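Local coordinates for CARDB domain-containing protein (Pyrococcus furiosus, PDB 3IDU) that is of unknown function but binds two manganese ions through its all-beta CARDB domain, one part of a longer archaeal protein, at residues A[56-61]-A[88-93]. Numbering follows the deposited sequence.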
loop_
_atom_site.group_PDB
_atom_site.type_symbol
_atom_site.label_atom_id
_atom_site.label_comp_id
_atom_site.label_asym_id
_atom_site.label_seq_id
_atom_site.Cartn_x
_atom_site.Cartn_y
_atom_site.Cartn_z
ATOM N N VAL A 56 2.223 0.170 -6.871
ATOM C CA VAL A 56 2.452 1.553 -6.474
ATOM C C VAL A 56 2.451 2.381 -7.754
ATOM O O VAL A 56 3.079 2.018 -8.747
ATOM C CB VAL A 56 3.799 1.732 -5.722
ATOM C CG1 VAL A 56 4.199 3.208 -5.707
ATOM C CG2 VAL A 56 3.655 1.240 -4.292
ATOM N N TYR A 57 1.715 3.485 -7.711
ATOM C CA TYR A 57 1.575 4.406 -8.828
ATOM C C TYR A 57 2.037 5.783 -8.391
ATOM O O TYR A 57 1.873 6.162 -7.231
ATOM C CB TYR A 57 0.107 4.538 -9.239
ATOM C CG TYR A 57 -0.564 3.272 -9.709
ATOM C CD1 TYR A 57 -0.575 2.928 -11.058
ATOM C CD2 TYR A 57 -1.216 2.429 -8.808
ATOM C CE1 TYR A 57 -1.220 1.785 -11.502
ATOM C CE2 TYR A 57 -1.863 1.281 -9.246
ATOM C CZ TYR A 57 -1.861 0.964 -10.594
ATOM O OH TYR A 57 -2.502 -0.175 -11.022
ATOM N N ILE A 58 2.603 6.531 -9.327
ATOM C CA ILE A 58 3.046 7.891 -9.064
ATOM C C ILE A 58 2.351 8.720 -10.142
ATOM O O ILE A 58 2.623 8.551 -11.328
ATOM C CB ILE A 58 4.576 8.000 -9.165
ATOM C CG1 ILE A 58 5.211 7.158 -8.050
ATOM C CG2 ILE A 58 5.009 9.458 -9.073
ATOM C CD1 ILE A 58 6.723 7.146 -8.054
ATOM N N ASN A 59 1.448 9.603 -9.716
ATOM C CA ASN A 59 0.662 10.428 -10.631
ATOM C C ASN A 59 -0.053 9.574 -11.681
ATOM O O ASN A 59 -0.085 9.905 -12.869
ATOM C CB ASN A 59 1.533 11.507 -11.290
ATOM C CG ASN A 59 1.595 12.782 -10.461
ATOM O OD1 ASN A 59 0.983 12.867 -9.394
ATOM N ND2 ASN A 59 2.325 13.782 -10.947
ATOM N N GLY A 60 -0.621 8.462 -11.217
ATOM C CA GLY A 60 -1.376 7.567 -12.081
ATOM C C GLY A 60 -0.604 6.571 -12.918
ATOM O O GLY A 60 -1.200 5.659 -13.489
ATOM N N THR A 61 0.711 6.739 -13.009
ATOM C CA THR A 61 1.523 5.824 -13.801
ATOM C C THR A 61 2.173 4.783 -12.892
ATOM O O THR A 61 2.774 5.125 -11.877
ATOM C CB THR A 61 2.605 6.591 -14.587
ATOM O OG1 THR A 61 1.969 7.495 -15.504
ATOM C CG2 THR A 61 3.491 5.623 -15.366
ATOM N N GLY A 88 7.250 19.626 -8.128
ATOM C CA GLY A 88 5.804 19.664 -8.258
ATOM C C GLY A 88 5.096 18.816 -7.219
ATOM O O GLY A 88 5.738 18.169 -6.389
HETATM N N MSE A 89 3.766 18.825 -7.265
HETATM C CA MSE A 89 2.952 18.052 -6.333
HETATM C C MSE A 89 2.603 16.702 -6.953
HETATM O O MSE A 89 1.859 16.631 -7.930
HETATM C CB MSE A 89 1.664 18.808 -5.999
HETATM C CG MSE A 89 0.751 18.080 -5.023
HETATM SE SE MSE A 89 1.546 17.880 -3.268
HETATM C CE MSE A 89 0.677 19.373 -2.389
ATOM N N TYR A 90 3.140 15.635 -6.371
ATOM C CA TYR A 90 2.911 14.284 -6.866
ATOM C C TYR A 90 1.997 13.480 -5.945
ATOM O O TYR A 90 2.041 13.633 -4.724
ATOM C CB TYR A 90 4.251 13.559 -7.018
ATOM C CG TYR A 90 5.171 14.164 -8.055
ATOM C CD1 TYR A 90 5.228 13.650 -9.350
ATOM C CD2 TYR A 90 5.983 15.254 -7.744
ATOM C CE1 TYR A 90 6.071 14.205 -10.311
ATOM C CE2 TYR A 90 6.830 15.819 -8.696
ATOM C CZ TYR A 90 6.870 15.289 -9.976
ATOM O OH TYR A 90 7.709 15.842 -10.918
ATOM N N ARG A 91 1.168 12.626 -6.539
ATOM C CA ARG A 91 0.253 11.779 -5.779
ATOM C C ARG A 91 0.677 10.320 -5.903
ATOM O O ARG A 91 0.735 9.771 -7.003
ATOM C CB ARG A 91 -1.181 11.945 -6.295
ATOM C CG ARG A 91 -2.183 10.982 -5.657
ATOM C CD ARG A 91 -3.612 11.218 -6.153
ATOM N NE ARG A 91 -4.124 12.540 -5.790
ATOM C CZ ARG A 91 -3.963 13.643 -6.518
ATOM N NH1 ARG A 91 -3.300 13.595 -7.666
ATOM N NH2 ARG A 91 -4.468 14.797 -6.098
ATOM N N ILE A 92 0.995 9.699 -4.773
ATOM C CA ILE A 92 1.400 8.298 -4.770
ATOM C C ILE A 92 0.185 7.460 -4.386
ATOM O O ILE A 92 -0.498 7.761 -3.409
ATOM C CB ILE A 92 2.531 8.011 -3.735
ATOM C CG1 ILE A 92 3.821 8.740 -4.126
ATOM C CG2 ILE A 92 2.844 6.517 -3.701
ATOM C CD1 ILE A 92 3.709 10.238 -4.180
ATOM N N ASN A 93 -0.093 6.424 -5.171
ATOM C CA ASN A 93 -1.204 5.536 -4.885
ATOM C C ASN A 93 -0.648 4.138 -4.711
ATOM O O ASN A 93 0.311 3.753 -5.375
ATOM C CB ASN A 93 -2.234 5.511 -6.027
ATOM C CG ASN A 93 -3.171 6.708 -6.010
ATOM O OD1 ASN A 93 -3.190 7.506 -6.944
ATOM N ND2 ASN A 93 -3.958 6.831 -4.946
HETATM O O HOH W 1 -0.631 14.982 -8.828
HETATM O O HOH W 2 -0.697 7.811 -8.347
#
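Four nearly straight N-H...O hydrogen bonds join segment 56-61 to segment 88-93, three of them from backbone to backbone. Y57 and N93 form the hydrogen-bonded antiparallel pair, with Y57 N 2.7 Å from N93 O and N93 N 2.9 Å from Y57 O. N59 N then donates to R91 O at 2.8 Å. The fourth bond, where a strand would offer its own carbonyl, is taken over by a side chain: R91 N reaches N59 OD1 at 2.9 Å, approaching from 34° above the plane of the amide. The chi2 of N59, 0°, turns its other branch, ND2, to 3.3 Å from Y90 CD1, with amide and ring planes only 20° apart. I58 CG2 also meets this ring at CD1, so an alanine in place of Y90 would remove the ring carbons that N59 ND2 and I58 CG2 rest on, and would probably let the N59 side chain, which prolongs the pairing, loosen. On the face carrying I58 and I92, V56 CG1 lies alongside I92 CG2 at 4.1 Å.

The position of N59 comes from a type I' turn spanning I58 to T61, in which I58 and T61 exchange two backbone bonds and N59 adopts positive phi. Two waters reinforce the junction: one donates to N59 OD1 and M89 O, while the other accepts from G60 N and donates to R91 O and N93 OD1.

Further out, N93 ND2 is hydrogen-bonded to A112 O and Y57 OH to E98 OE1. The Y90 ring packs edge-to-face with W82. Within the mixed sheet, strand 88-96 runs between 49-58 and 111-118, and the turn carries the chain from 49-58 into the outermost strand 61-70; V56 and I58 face strand 75-82 of the three-stranded sheet, closing this part of the beta sandwich.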